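Local atomic coordinates of ADP-ribosylglycohydrolase (Thermus thermophilus, PDB entry 2YZV), a protein that belongs to the ADP-ribosylglycohydrolase family, has a helical fold without strands, and holds two magnesium ions in this structure. Residues Gln61-Phe74 against Leu131-Asn143. Numbering follows the deposited sequence.
Sequences QALCLAESLLQRGF and LMRLAPLVLAYEN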
loop_
_atom_site.group_PDB
_atom_site.type_symbol
_atom_site.label_atom_id
_atom_site.label_comp_id
_atom_site.label_asym_id
_atom_site.label_seq_id
_atom_site.Cartn_x
_atom_site.Cartn_y
_atom_site.Cartn_z
ATOM N N GLN A 61 7.331 -6.732 -2.423
ATOM C CA GLN A 61 6.218 -7.637 -2.183
ATOM C C GLN A 61 5.047 -7.339 -3.112
ATOM O O GLN A 61 4.361 -8.255 -3.568
ATOM C CB GLN A 61 5.774 -7.555 -0.723
ATOM C CG GLN A 61 6.688 -8.313 0.221
ATOM C CD GLN A 61 6.274 -8.168 1.667
ATOM O OE1 GLN A 61 5.093 -8.258 1.996
ATOM N NE2 GLN A 61 7.247 -7.948 2.543
ATOM N N ALA A 62 4.815 -6.059 -3.390
ATOM C CA ALA A 62 3.734 -5.666 -4.284
ATOM C C ALA A 62 3.992 -6.263 -5.664
ATOM O O ALA A 62 3.064 -6.729 -6.329
ATOM C CB ALA A 62 3.644 -4.140 -4.374
ATOM N N LEU A 63 5.253 -6.256 -6.086
ATOM C CA LEU A 63 5.619 -6.806 -7.390
ATOM C C LEU A 63 5.426 -8.317 -7.411
ATOM O O LEU A 63 4.960 -8.875 -8.406
ATOM C CB LEU A 63 7.073 -6.458 -7.735
ATOM C CG LEU A 63 7.338 -4.977 -8.030
ATOM C CD1 LEU A 63 8.824 -4.743 -8.225
ATOM C CD2 LEU A 63 6.573 -4.563 -9.279
ATOM N N CYS A 64 5.790 -8.976 -6.315
ATOM C CA CYS A 64 5.635 -10.422 -6.212
ATOM C C CYS A 64 4.164 -10.798 -6.291
ATOM O O CYS A 64 3.785 -11.719 -7.019
ATOM C CB CYS A 64 6.211 -10.927 -4.890
ATOM S SG CYS A 64 8.006 -10.872 -4.810
ATOM N N LEU A 65 3.340 -10.086 -5.526
ATOM C CA LEU A 65 1.906 -10.337 -5.513
ATOM C C LEU A 65 1.332 -10.107 -6.903
ATOM O O LEU A 65 0.516 -10.893 -7.382
ATOM C CB LEU A 65 1.212 -9.420 -4.500
ATOM C CG LEU A 65 -0.317 -9.468 -4.426
ATOM C CD1 LEU A 65 -0.788 -10.877 -4.078
ATOM C CD2 LEU A 65 -0.802 -8.479 -3.374
ATOM N N ALA A 66 1.769 -9.028 -7.551
ATOM C CA ALA A 66 1.302 -8.700 -8.892
ATOM C C ALA A 66 1.586 -9.854 -9.852
ATOM O O ALA A 66 0.701 -10.286 -10.591
ATOM C CB ALA A 66 1.988 -7.423 -9.391
ATOM N N GLU A 67 2.816 -10.355 -9.836
ATOM C CA GLU A 67 3.176 -11.454 -10.724
ATOM C C GLU A 67 2.400 -12.722 -10.392
ATOM O O GLU A 67 2.004 -13.463 -11.289
ATOM C CB GLU A 67 4.683 -11.719 -10.664
ATOM C CG GLU A 67 5.520 -10.524 -11.090
ATOM C CD GLU A 67 6.930 -10.905 -11.492
ATOM O OE1 GLU A 67 7.613 -11.600 -10.710
ATOM O OE2 GLU A 67 7.357 -10.504 -12.596
ATOM N N SER A 68 2.179 -12.969 -9.105
ATOM C CA SER A 68 1.434 -14.152 -8.685
ATOM C C SER A 68 -0.000 -14.114 -9.215
ATOM O O SER A 68 -0.508 -15.111 -9.733
ATOM C CB SER A 68 1.417 -14.249 -7.156
ATOM O OG SER A 68 0.774 -15.438 -6.721
ATOM N N LEU A 69 -0.651 -12.959 -9.089
ATOM C CA LEU A 69 -2.030 -12.799 -9.546
ATOM C C LEU A 69 -2.161 -13.005 -11.052
ATOM O O LEU A 69 -3.103 -13.644 -11.524
ATOM C CB LEU A 69 -2.551 -11.406 -9.171
ATOM C CG LEU A 69 -2.697 -11.134 -7.671
ATOM C CD1 LEU A 69 -2.993 -9.660 -7.430
ATOM C CD2 LEU A 69 -3.806 -12.003 -7.107
ATOM N N LEU A 70 -1.211 -12.461 -11.804
ATOM C CA LEU A 70 -1.241 -12.582 -13.254
ATOM C C LEU A 70 -0.943 -13.993 -13.743
ATOM O O LEU A 70 -1.450 -14.407 -14.784
ATOM C CB LEU A 70 -0.246 -11.604 -13.881
ATOM C CG LEU A 70 -0.593 -10.117 -13.740
ATOM C CD1 LEU A 70 0.567 -9.268 -14.238
ATOM C CD2 LEU A 70 -1.865 -9.806 -14.521
ATOM N N GLN A 71 -0.133 -14.736 -12.995
ATOM C CA GLN A 71 0.221 -16.090 -13.411
ATOM C C GLN A 71 -0.727 -17.187 -12.930
ATOM O O GLN A 71 -0.791 -18.257 -13.536
ATOM C CB GLN A 71 1.646 -16.431 -12.965
ATOM C CG GLN A 71 2.235 -17.635 -13.689
ATOM C CD GLN A 71 3.583 -18.057 -13.137
ATOM O OE1 GLN A 71 3.677 -18.566 -12.021
ATOM N NE2 GLN A 71 4.636 -17.842 -13.918
ATOM N N ARG A 72 -1.464 -16.943 -11.851
ATOM C CA ARG A 72 -2.376 -17.972 -11.364
ATOM C C ARG A 72 -3.531 -17.504 -10.491
ATOM O O ARG A 72 -3.937 -18.206 -9.563
ATOM C CB ARG A 72 -1.580 -19.054 -10.634
ATOM C CG ARG A 72 -0.610 -18.527 -9.602
ATOM C CD ARG A 72 0.695 -19.300 -9.671
ATOM N NE ARG A 72 0.498 -20.734 -9.478
ATOM C CZ ARG A 72 1.472 -21.636 -9.533
ATOM N NH1 ARG A 72 2.720 -21.256 -9.778
ATOM N NH2 ARG A 72 1.200 -22.921 -9.347
ATOM N N GLY A 73 -4.074 -16.333 -10.807
ATOM C CA GLY A 73 -5.192 -15.802 -10.049
ATOM C C GLY A 73 -4.859 -15.647 -8.580
ATOM O O GLY A 73 -3.706 -15.394 -8.229
ATOM N N PHE A 74 -5.862 -15.799 -7.719
ATOM C CA PHE A 74 -5.643 -15.665 -6.285
ATOM C C PHE A 74 -5.158 -16.989 -5.708
ATOM O O PHE A 74 -5.948 -17.908 -5.477
ATOM C CB PHE A 74 -6.928 -15.236 -5.581
ATOM C CG PHE A 74 -6.701 -14.746 -4.186
ATOM C CD1 PHE A 74 -6.183 -13.475 -3.964
ATOM C CD2 PHE A 74 -6.948 -15.570 -3.093
ATOM C CE1 PHE A 74 -5.909 -13.033 -2.675
ATOM C CE2 PHE A 74 -6.678 -15.139 -1.799
ATOM C CZ PHE A 74 -6.155 -13.865 -1.588
ATOM N N LEU A 131 -0.786 -3.751 4.135
ATOM C CA LEU A 131 -1.247 -2.528 3.488
ATOM C C LEU A 131 -0.313 -2.033 2.399
ATOM O O LEU A 131 -0.757 -1.491 1.392
ATOM C CB LEU A 131 -1.390 -1.403 4.513
ATOM C CG LEU A 131 -2.195 -1.656 5.783
ATOM C CD1 LEU A 131 -2.243 -0.375 6.596
ATOM C CD2 LEU A 131 -3.598 -2.113 5.426
ATOM N N MET A 132 0.982 -2.214 2.617
ATOM C CA MET A 132 1.994 -1.725 1.685
ATOM C C MET A 132 2.020 -2.390 0.319
ATOM O O MET A 132 2.573 -1.830 -0.629
ATOM C CB MET A 132 3.379 -1.862 2.318
ATOM C CG MET A 132 3.794 -3.300 2.549
ATOM S SD MET A 132 5.416 -3.473 3.316
ATOM C CE MET A 132 5.869 -5.122 2.764
ATOM N N ARG A 133 1.414 -3.567 0.211
ATOM C CA ARG A 133 1.437 -4.327 -1.037
ATOM C C ARG A 133 0.068 -4.576 -1.667
ATOM O O ARG A 133 -0.028 -5.284 -2.670
ATOM C CB ARG A 133 2.097 -5.686 -0.769
ATOM C CG ARG A 133 1.242 -6.576 0.150
ATOM C CD ARG A 133 1.961 -7.829 0.654
ATOM N NE ARG A 133 1.057 -8.621 1.490
ATOM C CZ ARG A 133 1.394 -9.189 2.645
ATOM N NH1 ARG A 133 2.627 -9.064 3.121
ATOM N NH2 ARG A 133 0.488 -9.866 3.335
ATOM N N LEU A 134 -0.975 -3.983 -1.094
ATOM C CA LEU A 134 -2.355 -4.187 -1.541
ATOM C C LEU A 134 -2.814 -3.876 -2.975
ATOM O O LEU A 134 -3.470 -4.709 -3.601
ATOM C CB LEU A 134 -3.304 -3.456 -0.588
ATOM C CG LEU A 134 -4.364 -4.238 0.197
ATOM C CD1 LEU A 134 -5.581 -3.344 0.362
ATOM C CD2 LEU A 134 -4.758 -5.521 -0.516
ATOM N N ALA A 135 -2.490 -2.689 -3.484
ATOM C CA ALA A 135 -2.921 -2.259 -4.819
ATOM C C ALA A 135 -3.065 -3.324 -5.912
ATOM O O ALA A 135 -4.109 -3.401 -6.564
ATOM C CB ALA A 135 -2.019 -1.130 -5.316
ATOM N N PRO A 136 -2.032 -4.149 -6.139
ATOM C CA PRO A 136 -2.150 -5.176 -7.185
ATOM C C PRO A 136 -3.416 -6.034 -7.087
ATOM O O PRO A 136 -4.042 -6.352 -8.105
ATOM C CB PRO A 136 -0.878 -5.997 -7.001
ATOM C CG PRO A 136 0.107 -4.974 -6.526
ATOM C CD PRO A 136 -0.702 -4.199 -5.504
ATOM N N LEU A 137 -3.793 -6.407 -5.869
ATOM C CA LEU A 137 -4.982 -7.229 -5.674
ATOM C C LEU A 137 -6.243 -6.511 -6.128
ATOM O O LEU A 137 -7.084 -7.097 -6.816
ATOM C CB LEU A 137 -5.135 -7.622 -4.203
ATOM C CG LEU A 137 -6.418 -8.381 -3.848
ATOM C CD1 LEU A 137 -6.490 -9.684 -4.630
ATOM C CD2 LEU A 137 -6.438 -8.662 -2.355
ATOM N N VAL A 138 -6.383 -5.247 -5.740
ATOM C CA VAL A 138 -7.570 -4.484 -6.117
ATOM C C VAL A 138 -7.607 -4.202 -7.620
ATOM O O VAL A 138 -8.681 -4.188 -8.228
ATOM C CB VAL A 138 -7.650 -3.153 -5.328
ATOM C CG1 VAL A 138 -8.873 -2.354 -5.764
ATOM C CG2 VAL A 138 -7.727 -3.445 -3.832
ATOM N N LEU A 139 -6.443 -3.988 -8.225
ATOM C CA LEU A 139 -6.404 -3.721 -9.660
ATOM C C LEU A 139 -6.974 -4.884 -10.466
ATOM O O LEU A 139 -7.705 -4.674 -11.435
ATOM C CB LEU A 139 -4.970 -3.445 -10.121
ATOM C CG LEU A 139 -4.569 -1.976 -10.294
ATOM C CD1 LEU A 139 -4.734 -1.212 -8.993
ATOM C CD2 LEU A 139 -3.129 -1.915 -10.766
ATOM N N ALA A 140 -6.642 -6.105 -10.062
ATOM C CA ALA A 140 -7.107 -7.290 -10.779
ATOM C C ALA A 140 -8.459 -7.829 -10.323
ATOM O O ALA A 140 -9.217 -8.365 -11.131
ATOM C CB ALA A 140 -6.057 -8.393 -10.689
ATOM N N TYR A 141 -8.774 -7.686 -9.042
ATOM C CA TYR A 141 -10.037 -8.207 -8.523
ATOM C C TYR A 141 -11.022 -7.133 -8.070
ATOM O O TYR A 141 -11.889 -7.378 -7.233
ATOM C CB TYR A 141 -9.746 -9.187 -7.381
ATOM C CG TYR A 141 -9.179 -10.498 -7.871
ATOM C CD1 TYR A 141 -10.022 -11.535 -8.270
ATOM C CD2 TYR A 141 -7.803 -10.687 -7.983
ATOM C CE1 TYR A 141 -9.513 -12.723 -8.771
ATOM C CE2 TYR A 141 -7.280 -11.878 -8.487
ATOM C CZ TYR A 141 -8.144 -12.891 -8.879
ATOM O OH TYR A 141 -7.645 -14.068 -9.388
ATOM N N GLU A 142 -10.893 -5.950 -8.659
ATOM C CA GLU A 142 -11.751 -4.813 -8.345
ATOM C C GLU A 142 -13.239 -5.154 -8.307
ATOM O O GLU A 142 -13.964 -4.735 -7.406
ATOM C CB GLU A 142 -11.555 -3.708 -9.385
ATOM C CG GLU A 142 -12.371 -2.455 -9.113
ATOM C CD GLU A 142 -12.614 -1.636 -10.364
ATOM O OE1 GLU A 142 -11.718 -1.599 -11.231
ATOM O OE2 GLU A 142 -13.698 -1.025 -10.476
ATOM N N ASN A 143 -13.681 -5.921 -9.294
ATOM C CA ASN A 143 -15.092 -6.262 -9.422
ATOM C C ASN A 143 -15.562 -7.545 -8.754
ATOM O O ASN A 143 -16.753 -7.865 -8.792
ATOM C CB ASN A 143 -15.446 -6.285 -10.907
ATOM C CG ASN A 143 -14.928 -5.063 -11.633
ATOM O OD1 ASN A 143 -15.257 -3.935 -11.273
ATOM N ND2 ASN A 143 -14.105 -5.280 -12.651
#
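R133 NH1 donates a hydrogen bond of 2.8 Å to Q61 OE1. The N-H...O angle is 152°, and the donor lies almost in line with the amide C=O. OE1 meets the edge of the guanidinium group, close to its plane, while the amide plane is turned 38° from it. With CG set between the backbone N and the carbonyl carbon, the R133 chain runs extended to NE and carries the guanidinium across the Q61 side chain. NH2 is bound to A154 O and T158 OG1, so both terminal nitrogens are tied down and the rotation of the group is fixed. The M132 methyl CE lies against the same amide, 3.2 Å from Q61 NE2. The M132 side chain lies about 5 Å from a bound magnesium ion.

Beyond this polar end the contact turns apolar. The P136 side chain is a knob in a hole formed by A62, L65, A66 and L69. Its CG sits 3.4 Å from A62 O, and its CB is 4.0 Å from A66 CB. L65 CD2 is 3.4 Å from R133 O, a buried carbonyl with no polar partner in the model. L69 divides its two methyls. CD1 rests on the backbone of P136 and L137, and CD2 is 3.7 Å from Y141 CE2. At the far end L137 CD1 touches F74 obliquely, and Y141 OH lies 3.0 Å from F74 N beside G73. Helix 147-156 packs against F74, L137 and Y141.

Segments 61-72 and 135-141 thus run roughly side by side, their axes 27° apart. The contact is apolar along most of its length, and the buried arginine, probably charged, is held by neutral oxygens at one end.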